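Local atomic coordinates of MdcA (Pseudomonas aeruginosa, PDB entry 5VIT), a protein that is the alpha subunit of malonate decarboxylase and probably acts as the transferase that loads malonate onto the acyl carrier protein of the complex. Residues A32-E37 and V210-E215; I222-T227 and A549-W554; H93-E98 and S114-Q119; A150-F155 and E170-L175. All coordinates share one frame; numbering follows the deposited sequence.

In the fold
Contacts 1 and 4 reach the same parallel sheet in the first half of the chain; contact 3 joins two helices that connect its strands. Contacts 3 and 4 lie nested in the loop that contact 1 closes. Contact 1 joins the outermost strand to its neighbour by backbone bonds. Contact 4 is fully buried and packs a helix on strand 149-154 mainly through aliphatic side chains, with no hydrogen bond between its segments. Contact 3 couples its helices through a leucine and a salt-bridge network near the surface. Contact 2 ties the C-terminal tail to the loop after strand 212-215. It touches contact 4 through I222 and F155. Charged pairs thus mark the partly exposed contacts 1, 2 and 3.

Contact 1: residues A32-E37 and V210-E215; sequences AVLPRE and VDFVVE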
# COMPACT_ATOMS: atom_id res chain seq x y z
N ALA A 32 40.69 -45.86 16.74
CA ALA A 32 39.73 -44.76 16.69
C ALA A 32 38.29 -45.25 16.80
O ALA A 32 37.36 -44.46 16.93
CB ALA A 32 39.92 -43.95 15.41
N VAL A 33 38.10 -46.57 16.75
CA VAL A 33 36.76 -47.12 16.69
C VAL A 33 36.26 -47.56 18.07
O VAL A 33 36.91 -48.33 18.77
CB VAL A 33 36.69 -48.31 15.72
CG1 VAL A 33 35.32 -48.93 15.73
CG2 VAL A 33 37.09 -47.87 14.31
N LEU A 34 35.09 -47.05 18.45
CA LEU A 34 34.45 -47.43 19.70
C LEU A 34 33.38 -48.49 19.45
O LEU A 34 32.62 -48.40 18.49
CB LEU A 34 33.82 -46.23 20.40
CG LEU A 34 34.71 -45.37 21.30
CD1 LEU A 34 33.97 -44.10 21.73
CD2 LEU A 34 35.14 -46.16 22.52
N PRO A 35 33.33 -49.49 20.33
CA PRO A 35 32.28 -50.50 20.28
C PRO A 35 30.93 -49.90 20.67
O PRO A 35 30.82 -49.23 21.71
CB PRO A 35 32.73 -51.54 21.31
CG PRO A 35 34.20 -51.30 21.48
CD PRO A 35 34.36 -49.82 21.33
N ARG A 36 29.92 -50.14 19.84
CA ARG A 36 28.57 -49.66 20.10
C ARG A 36 28.04 -50.15 21.46
O ARG A 36 27.20 -49.49 22.08
CB ARG A 36 27.65 -50.11 18.96
CG ARG A 36 26.18 -49.85 19.17
CD ARG A 36 25.39 -50.15 17.91
NE ARG A 36 25.68 -51.48 17.37
CZ ARG A 36 26.37 -51.70 16.26
NH1 ARG A 36 26.84 -50.69 15.54
NH2 ARG A 36 26.58 -52.95 15.85
N GLU A 37 28.56 -51.28 21.94
CA GLU A 37 28.10 -51.87 23.20
C GLU A 37 28.59 -51.10 24.43
O GLU A 37 27.88 -50.99 25.42
CB GLU A 37 28.54 -53.34 23.28
CG GLU A 37 28.68 -53.91 24.70
CD GLU A 37 30.09 -53.73 25.28
OE1 GLU A 37 31.02 -53.43 24.50
OE2 GLU A 37 30.26 -53.88 26.52
N VAL A 210 39.34 -35.81 14.50
CA VAL A 210 38.42 -36.77 15.11
C VAL A 210 39.16 -37.68 16.10
O VAL A 210 40.26 -38.14 15.82
CB VAL A 210 37.71 -37.61 14.03
CG1 VAL A 210 36.97 -38.80 14.64
CG2 VAL A 210 36.75 -36.73 13.23
N ASP A 211 38.56 -37.94 17.26
CA ASP A 211 39.19 -38.81 18.24
C ASP A 211 38.58 -40.21 18.22
O ASP A 211 39.30 -41.22 18.27
CB ASP A 211 39.08 -38.19 19.63
CG ASP A 211 39.82 -36.86 19.74
OD1 ASP A 211 41.06 -36.84 19.50
OD2 ASP A 211 39.15 -35.83 20.04
N PHE A 212 37.25 -40.29 18.13
CA PHE A 212 36.61 -41.60 18.06
C PHE A 212 35.46 -41.62 17.06
O PHE A 212 34.78 -40.61 16.88
CB PHE A 212 36.10 -42.02 19.44
CG PHE A 212 37.18 -42.24 20.44
CD1 PHE A 212 37.31 -41.42 21.55
CD2 PHE A 212 38.10 -43.27 20.26
CE1 PHE A 212 38.32 -41.62 22.48
CE2 PHE A 212 39.11 -43.48 21.18
CZ PHE A 212 39.22 -42.65 22.30
N VAL A 213 35.27 -42.77 16.42
CA VAL A 213 34.07 -43.03 15.63
C VAL A 213 33.31 -44.22 16.21
O VAL A 213 33.90 -45.12 16.84
CB VAL A 213 34.38 -43.30 14.15
CG1 VAL A 213 34.93 -42.06 13.50
CG2 VAL A 213 35.37 -44.44 14.02
N VAL A 214 31.99 -44.22 16.03
CA VAL A 214 31.11 -45.30 16.48
C VAL A 214 30.10 -45.60 15.39
O VAL A 214 29.45 -44.68 14.88
CB VAL A 214 30.33 -44.94 17.76
CG1 VAL A 214 29.68 -46.17 18.34
CG2 VAL A 214 31.25 -44.29 18.78
N GLU A 215 29.96 -46.86 15.02
CA GLU A 215 28.86 -47.24 14.15
C GLU A 215 27.56 -47.11 14.95
O GLU A 215 27.41 -47.70 16.03
CB GLU A 215 29.04 -48.66 13.61
CG GLU A 215 28.16 -48.96 12.39
CD GLU A 215 28.46 -50.31 11.74
OE1 GLU A 215 29.31 -50.36 10.81
OE2 GLU A 215 27.84 -51.31 12.15
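V33 and V213 pair as neighbours in a parallel beta bridge, at the edge of an eight-stranded parallel sheet. A32 O accepts from V213 N at 2.7 Å. V213 O then accepts from L34 N at 2.8 Å, in a nearly straight bond (178°). The two bonds flank V33, as parallel pairing requires. V33 CA also points a C-H at V213 O.

Side chains meet on both faces of the sheet. On one face, V33 CG2 touches V213 CG2 at 3.8 Å. V213 CG2 sits between its own backbone N and carbonyl carbon (CG1 at chi1 -67°), and also lies near A32 O. On the other face, L34 packs between F212 and V214. L34 CB meets V214 CG2 at 3.6 Å, and L34 CD1 reaches F212 CB at 3.8 Å. The F212 ring turns its edge to A32 O.

Past P35 the chain leaves the sheet, and R36 returns to the end of strand 212-215. A bend at chi3 (52°) turns its NE off the line of the extended CB-CG-CD chain. R36 NH1 donates to E215 O at 3.1 Å, from above the carbonyl plane, with E215 O near the guanidinium plane. The same R36 NH1 makes a longer salt bridge to E215 OE2, at 3.6 Å.

Around this pair, helix 39-46 covers the L34 face: A42 touches L34, L46 touches F212 and L39 touches V214. On its far side, strand 212-215 bonds to strand 185-190 through V186, V188 and V190. The D211 carboxylate turns away from 32-37: OD1 forms a salt bridge with K18 NZ, and OD2 accepts from V186 N.

Contact 2: residues I222-T227 and A549-W554; sequences IEPLFT and ARFRSW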
# COMPACT_ATOMS: atom_id res chain seq x y z
N ILE A 222 17.16 -37.63 10.74
CA ILE A 222 17.16 -36.40 9.98
C ILE A 222 15.77 -35.78 10.05
O ILE A 222 14.79 -36.41 9.71
CB ILE A 222 17.57 -36.62 8.51
CG1 ILE A 222 18.97 -37.24 8.45
CG2 ILE A 222 17.55 -35.31 7.75
CD1 ILE A 222 19.42 -37.63 7.06
N GLU A 223 15.70 -34.54 10.50
CA GLU A 223 14.45 -33.80 10.53
C GLU A 223 14.30 -32.95 9.26
O GLU A 223 15.18 -32.16 8.92
CB GLU A 223 14.39 -32.91 11.77
CG GLU A 223 13.12 -32.10 11.88
CD GLU A 223 11.93 -32.96 12.24
OE1 GLU A 223 12.13 -34.05 12.83
OE2 GLU A 223 10.80 -32.56 11.94
N PRO A 224 13.18 -33.10 8.55
CA PRO A 224 12.94 -32.24 7.37
C PRO A 224 12.37 -30.88 7.77
O PRO A 224 11.23 -30.57 7.46
CB PRO A 224 11.93 -33.04 6.54
CG PRO A 224 11.17 -33.84 7.57
CD PRO A 224 12.16 -34.16 8.69
N LEU A 225 13.18 -30.07 8.44
CA LEU A 225 12.69 -28.91 9.18
C LEU A 225 11.99 -27.85 8.31
O LEU A 225 10.97 -27.27 8.72
CB LEU A 225 13.84 -28.26 9.95
CG LEU A 225 13.42 -27.19 10.97
CD1 LEU A 225 12.57 -27.82 12.10
CD2 LEU A 225 14.65 -26.45 11.50
N PHE A 226 12.53 -27.61 7.12
CA PHE A 226 12.06 -26.53 6.27
C PHE A 226 11.11 -26.97 5.17
O PHE A 226 10.56 -26.13 4.45
CB PHE A 226 13.26 -25.81 5.63
CG PHE A 226 14.07 -25.02 6.61
CD1 PHE A 226 13.96 -23.65 6.67
CD2 PHE A 226 14.95 -25.67 7.48
CE1 PHE A 226 14.72 -22.91 7.57
CE2 PHE A 226 15.71 -24.95 8.39
CZ PHE A 226 15.60 -23.57 8.44
N THR A 227 10.90 -28.28 5.05
CA THR A 227 9.93 -28.81 4.08
C THR A 227 8.50 -28.39 4.44
O THR A 227 8.03 -28.60 5.56
CB THR A 227 10.01 -30.37 3.96
OG1 THR A 227 11.31 -30.74 3.48
CG2 THR A 227 8.98 -30.89 2.96
N ALA A 549 8.49 -40.07 4.89
CA ALA A 549 7.24 -40.75 5.18
C ALA A 549 6.10 -39.79 5.54
O ALA A 549 5.00 -39.86 5.00
CB ALA A 549 7.46 -41.75 6.30
N ARG A 550 6.41 -38.90 6.48
CA ARG A 550 5.56 -37.81 6.94
C ARG A 550 4.73 -37.13 5.85
O ARG A 550 3.58 -36.74 6.07
CB ARG A 550 6.49 -36.81 7.62
CG ARG A 550 5.93 -35.58 8.24
CD ARG A 550 7.11 -34.71 8.73
NE ARG A 550 8.20 -35.52 9.28
CZ ARG A 550 9.05 -35.10 10.21
NH1 ARG A 550 8.94 -33.88 10.71
NH2 ARG A 550 10.01 -35.91 10.65
N PHE A 551 5.33 -36.98 4.67
CA PHE A 551 4.75 -36.22 3.58
C PHE A 551 4.25 -37.11 2.46
O PHE A 551 3.91 -36.61 1.40
CB PHE A 551 5.77 -35.23 3.01
CG PHE A 551 6.17 -34.14 3.98
CD1 PHE A 551 5.27 -33.14 4.34
CD2 PHE A 551 7.45 -34.11 4.53
CE1 PHE A 551 5.64 -32.14 5.22
CE2 PHE A 551 7.82 -33.11 5.41
CZ PHE A 551 6.91 -32.13 5.77
N ARG A 552 4.22 -38.42 2.69
CA ARG A 552 3.84 -39.36 1.64
C ARG A 552 2.33 -39.63 1.61
O ARG A 552 1.67 -39.71 2.66
CB ARG A 552 4.59 -40.69 1.81
CG ARG A 552 5.51 -41.01 0.65
CD ARG A 552 6.14 -42.36 0.81
NE ARG A 552 7.59 -42.28 0.63
CZ ARG A 552 8.41 -43.29 0.85
NH1 ARG A 552 7.93 -44.46 1.25
NH2 ARG A 552 9.72 -43.13 0.67
N SER A 553 1.80 -39.78 0.41
CA SER A 553 0.42 -40.18 0.22
C SER A 553 0.38 -41.34 -0.77
O SER A 553 -0.43 -41.34 -1.70
CB SER A 553 -0.42 -39.01 -0.28
OG SER A 553 -0.49 -38.02 0.71
N TRP A 554 1.27 -42.31 -0.57
CA TRP A 554 1.41 -43.47 -1.45
C TRP A 554 2.38 -44.45 -0.85
O TRP A 554 2.44 -45.61 -1.28
CB TRP A 554 1.89 -43.07 -2.84
CG TRP A 554 3.22 -42.39 -2.88
CD1 TRP A 554 4.46 -42.99 -2.97
CD2 TRP A 554 3.46 -40.97 -2.85
NE1 TRP A 554 5.44 -42.03 -2.99
CE2 TRP A 554 4.86 -40.79 -2.92
CE3 TRP A 554 2.63 -39.85 -2.77
CZ2 TRP A 554 5.45 -39.52 -2.92
CZ3 TRP A 554 3.22 -38.59 -2.77
CH2 TRP A 554 4.61 -38.43 -2.84
OXT TRP A 554 3.13 -44.09 0.06
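A C-terminal tail docks here on a turn: R550 and F551, in the short 3-10 segment 549-551, meet E223, P224 and T227. P224 is the centre of an inverse gamma turn, and a type I beta turn runs from P224 to T227.

The polar half is a salt bridge. R550 NH1 donates to E223 OE2 at 2.6 Å, with an N-H...O angle of 152°. The bond comes from above the carboxylate plane, and the two flat groups are turned 59° against each other. The E223 chain bends at chi2 (73°), which swings CD off the line of an extended chain. Y221 OH bonds E223 OE1 and, weakly, R550 NH2, so one hydroxyl serves both partners of the ion pair.

P224 reaches the guanidinium tip to tip. Its CD lies over one face, offset toward the rim, at 3.4 Å from R550 NH2. P224 CG meets the F551 ring at its edge, 4.1 Å from CE2.

The F551 ring is covered on both faces. T227 CG2 makes a CH-pi contact over one, 3.8 Å from the ring centroid, and comes nearest to F551 CE2 at 3.5 Å. On the opposite face, R550 CG lies over the ring centre. T227 OG1 is turned to E315, whose carboxylate also accepts from F226 N.

In the chain the turn falls in the loop between strand 212-215 and helix 235-250. The tail follows helix 534-540, where I534 touches F551 and W554 packs on I534, A535 and V538.

Contact 3: residues H93-E98 and S114-Q119; sequences HLDLFE and SLRIGQ
L94 and R116 carry the contact between two nearly parallel helices, 91-98 and 114-122. These are successive helices of the beta-alpha-beta units built on strands 81-85, 102-107 and 127-131 of the parallel sheet. Their local axes run 16° apart and approach to 10.8 Å.

The tight part is apolar and faces inward. L94 CD1 meets I117 CG1 at 3.6 Å, with the two side chains crossing at about a right angle. The same L94 CD1 lies 3.6 Å from R116 CG, where leucine and arginine slide past each other in opposite directions. R116 is extended from CG to NE, with CG anti to the backbone N (chi1 -170°), and its guanidinium reaches the neighbouring helix. There L94 CB lies over one face of that group, offset toward its rim and nearest to NH1 at 3.6 Å.

The solvent side is charged: one short bond to D95 and one weak bond to the exposed E98 form a salt-bridge network. R116 NH2 donates to D95 OD1 at 2.8 Å in a fairly straight bond (166°), meeting that oxygen on its anti side, somewhat out of the carboxylate plane. The weak bond runs from R116 NH2 to E98 OE1 at 3.2 Å. Both acids come to the edge of the guanidinium, but their carboxylate planes are steeply inclined to it. D95 and E98 grip NH2 and P91 O grips NH1, which probably limits rotation of the guanidinium.

Strand 102-107 links the two helices. Helix 91-98 packs on that strand through L96 and F97, and on strand 81-85 through H93, L96 and F97.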
# COMPACT_ATOMS: atom_id res chain seq x y z
N HIS A 93 17.28 -34.64 24.61
CA HIS A 93 18.04 -33.42 24.82
C HIS A 93 17.66 -32.81 26.16
O HIS A 93 18.52 -32.47 26.98
CB HIS A 93 17.79 -32.44 23.67
CG HIS A 93 18.30 -32.92 22.34
ND1 HIS A 93 17.91 -32.36 21.15
CD2 HIS A 93 19.19 -33.90 22.03
CE1 HIS A 93 18.54 -32.97 20.15
NE2 HIS A 93 19.31 -33.91 20.66
N LEU A 94 16.36 -32.68 26.39
CA LEU A 94 15.89 -32.11 27.64
C LEU A 94 15.80 -33.17 28.75
O LEU A 94 15.80 -32.82 29.93
CB LEU A 94 14.55 -31.42 27.45
CG LEU A 94 14.61 -30.25 26.46
CD1 LEU A 94 13.33 -29.46 26.55
CD2 LEU A 94 15.81 -29.35 26.73
N ASP A 95 15.74 -34.44 28.37
CA ASP A 95 15.86 -35.52 29.35
C ASP A 95 17.12 -35.33 30.21
O ASP A 95 17.08 -35.49 31.43
CB ASP A 95 15.87 -36.89 28.66
CG ASP A 95 14.49 -37.33 28.19
OD1 ASP A 95 13.48 -36.84 28.75
OD2 ASP A 95 14.40 -38.15 27.25
N LEU A 96 18.22 -34.94 29.56
CA LEU A 96 19.50 -34.68 30.23
C LEU A 96 19.37 -33.78 31.45
O LEU A 96 20.07 -33.95 32.45
CB LEU A 96 20.50 -34.06 29.25
CG LEU A 96 20.94 -34.88 28.04
CD1 LEU A 96 21.91 -34.08 27.18
CD2 LEU A 96 21.57 -36.19 28.46
N PHE A 97 18.45 -32.82 31.37
CA PHE A 97 18.29 -31.83 32.42
C PHE A 97 17.40 -32.36 33.53
O PHE A 97 17.67 -32.17 34.72
CB PHE A 97 17.74 -30.52 31.84
CG PHE A 97 18.70 -29.84 30.88
CD1 PHE A 97 18.79 -30.25 29.56
CD2 PHE A 97 19.54 -28.82 31.32
CE1 PHE A 97 19.69 -29.65 28.70
CE2 PHE A 97 20.43 -28.21 30.46
CZ PHE A 97 20.51 -28.62 29.15
N GLU A 98 16.33 -33.03 33.12
CA GLU A 98 15.41 -33.66 34.05
C GLU A 98 16.12 -34.74 34.85
O GLU A 98 15.93 -34.86 36.06
CB GLU A 98 14.21 -34.23 33.29
CG GLU A 98 12.89 -34.17 34.03
CD GLU A 98 11.71 -34.29 33.08
OE1 GLU A 98 11.34 -33.28 32.44
OE2 GLU A 98 11.15 -35.40 32.96
N SER A 114 9.60 -26.00 23.21
CA SER A 114 9.50 -24.62 23.70
C SER A 114 8.85 -24.55 25.09
O SER A 114 9.34 -23.84 25.99
CB SER A 114 8.73 -23.74 22.70
OG SER A 114 7.38 -24.18 22.54
N LEU A 115 7.76 -25.30 25.26
CA LEU A 115 7.10 -25.41 26.55
C LEU A 115 7.97 -26.10 27.59
O LEU A 115 8.12 -25.63 28.72
CB LEU A 115 5.77 -26.14 26.41
CG LEU A 115 4.62 -25.69 27.31
CD1 LEU A 115 4.30 -24.21 27.09
CD2 LEU A 115 3.39 -26.55 27.08
N ARG A 116 8.58 -27.22 27.21
CA ARG A 116 9.37 -28.01 28.14
C ARG A 116 10.58 -27.24 28.70
O ARG A 116 10.89 -27.35 29.89
CB ARG A 116 9.83 -29.32 27.49
CG ARG A 116 10.43 -30.29 28.49
CD ARG A 116 10.38 -31.71 28.01
NE ARG A 116 11.02 -32.61 28.97
CZ ARG A 116 11.76 -33.66 28.63
NH1 ARG A 116 11.94 -33.96 27.35
NH2 ARG A 116 12.32 -34.42 29.57
N ILE A 117 11.25 -26.45 27.85
CA ILE A 117 12.40 -25.67 28.28
C ILE A 117 11.99 -24.66 29.34
O ILE A 117 12.65 -24.53 30.37
CB ILE A 117 13.08 -24.96 27.10
CG1 ILE A 117 13.95 -25.96 26.32
CG2 ILE A 117 13.94 -23.81 27.59
CD1 ILE A 117 14.50 -25.44 25.02
N GLY A 118 10.87 -23.97 29.10
CA GLY A 118 10.30 -23.09 30.11
C GLY A 118 9.96 -23.83 31.39
O GLY A 118 10.26 -23.36 32.49
N GLN A 119 9.36 -25.01 31.25
CA GLN A 119 9.03 -25.86 32.38
C GLN A 119 10.26 -26.25 33.21
O GLN A 119 10.28 -26.08 34.43
CB GLN A 119 8.31 -27.13 31.89
CG GLN A 119 7.87 -28.03 33.02
CD GLN A 119 6.84 -27.35 33.92
OE1 GLN A 119 7.16 -26.84 35.00
NE2 GLN A 119 5.58 -27.34 33.47

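Contact 4: residues A150-F155 and E170-L175; sequences ALVAGF and EDTPAL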
# COMPACT_ATOMS: atom_id res chain seq x y z
N ALA A 150 32.83 -32.69 21.66
CA ALA A 150 31.80 -32.59 20.62
C ALA A 150 31.22 -33.98 20.28
O ALA A 150 31.96 -34.93 20.03
CB ALA A 150 32.36 -31.93 19.37
N LEU A 151 29.89 -34.06 20.28
CA LEU A 151 29.17 -35.26 19.92
C LEU A 151 28.43 -35.03 18.60
O LEU A 151 27.38 -34.37 18.58
CB LEU A 151 28.18 -35.65 21.03
CG LEU A 151 28.84 -35.73 22.40
CD1 LEU A 151 27.81 -36.00 23.50
CD2 LEU A 151 29.94 -36.78 22.39
N VAL A 152 28.98 -35.53 17.50
CA VAL A 152 28.44 -35.17 16.19
C VAL A 152 28.23 -36.41 15.34
O VAL A 152 28.57 -37.52 15.74
CB VAL A 152 29.36 -34.14 15.45
CG1 VAL A 152 29.59 -32.90 16.30
CG2 VAL A 152 30.68 -34.76 15.04
N ALA A 153 27.66 -36.22 14.15
CA ALA A 153 27.22 -37.35 13.34
C ALA A 153 27.68 -37.25 11.89
O ALA A 153 27.80 -36.15 11.35
CB ALA A 153 25.70 -37.46 13.41
N GLY A 154 27.92 -38.40 11.28
CA GLY A 154 28.27 -38.47 9.87
C GLY A 154 27.62 -39.67 9.20
O GLY A 154 27.06 -40.54 9.89
N PHE A 155 27.67 -39.74 7.87
CA PHE A 155 27.21 -40.93 7.16
C PHE A 155 28.24 -42.07 7.21
O PHE A 155 27.91 -43.20 7.59
CB PHE A 155 26.88 -40.60 5.71
CG PHE A 155 25.53 -39.98 5.51
CD1 PHE A 155 25.41 -38.63 5.19
CD2 PHE A 155 24.38 -40.75 5.62
CE1 PHE A 155 24.16 -38.04 4.99
CE2 PHE A 155 23.12 -40.17 5.43
CZ PHE A 155 23.02 -38.81 5.11
N GLU A 170 26.11 -29.55 7.31
CA GLU A 170 25.45 -28.64 8.24
C GLU A 170 26.41 -27.93 9.21
O GLU A 170 27.32 -27.21 8.78
CB GLU A 170 24.35 -29.40 9.00
CG GLU A 170 23.19 -29.77 8.05
CD GLU A 170 22.09 -30.62 8.67
OE1 GLU A 170 21.61 -30.30 9.78
OE2 GLU A 170 21.68 -31.61 8.02
N ASP A 171 26.22 -28.12 10.52
CA ASP A 171 26.98 -27.36 11.50
C ASP A 171 28.31 -28.00 11.86
O ASP A 171 29.16 -27.37 12.51
CB ASP A 171 26.22 -27.15 12.83
CG ASP A 171 24.70 -26.99 12.67
OD1 ASP A 171 24.09 -27.46 11.69
OD2 ASP A 171 24.14 -26.23 13.49
N THR A 172 28.48 -29.26 11.45
CA THR A 172 29.55 -30.11 11.95
C THR A 172 30.96 -29.49 11.87
O THR A 172 31.66 -29.44 12.89
CB THR A 172 29.54 -31.48 11.23
OG1 THR A 172 28.24 -32.07 11.35
CG2 THR A 172 30.57 -32.41 11.83
N PRO A 173 31.37 -28.98 10.69
CA PRO A 173 32.74 -28.42 10.67
C PRO A 173 32.90 -27.21 11.61
O PRO A 173 33.97 -27.01 12.19
CB PRO A 173 32.97 -28.04 9.20
CG PRO A 173 31.65 -28.11 8.54
CD PRO A 173 30.68 -28.83 9.39
N ALA A 174 31.84 -26.44 11.77
CA ALA A 174 31.86 -25.33 12.72
C ALA A 174 31.93 -25.81 14.19
O ALA A 174 32.42 -25.09 15.05
CB ALA A 174 30.63 -24.46 12.52
N LEU A 175 31.40 -26.99 14.47
CA LEU A 175 31.34 -27.49 15.84
C LEU A 175 32.61 -28.24 16.20
O LEU A 175 33.10 -28.17 17.33
CB LEU A 175 30.13 -28.42 16.02
CG LEU A 175 28.75 -27.78 15.88
CD1 LEU A 175 27.66 -28.85 16.06
CD2 LEU A 175 28.56 -26.62 16.87
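V152 and T172 meet methyl to methyl where helix 172-180 lies over strand 149-154 of the central parallel sheet. With the adjacent parallel strand 185-190 they form a beta-alpha-beta crossover, and the contact packs its helix on its first strand. It is buried and has no hydrogen bond between its two segments.

The apolar contacts come first. V152 CG2 approaches T172 CG2 at 4.0 Å, the two side chains crossing at a slant. T172 CG2 is anti to the backbone N, while OG1 takes the position beside that N (chi1 -55°). The second valine branch, CG1, faces L175 CD1 at a loose 4.5 Å.

One contact is of CB with a carbonyl. A150, two residues earlier on the strand, also points its CB toward the helix, 4.3 Å from L175 O.

The polar groups are bonded outside the pair. T172 OG1 bonds to E56, K61 and T169 O. A153 N also goes to E56, and A153 O to K61 NZ. Strand and T172 thus share E56 and K61. D171, next to T172, pairs with R341 and Y138.

Strand 149-154 lies between strands 185-190 and 52-55. V152 also touches V188 and V176 of the covering helix, while L175 reaches V54.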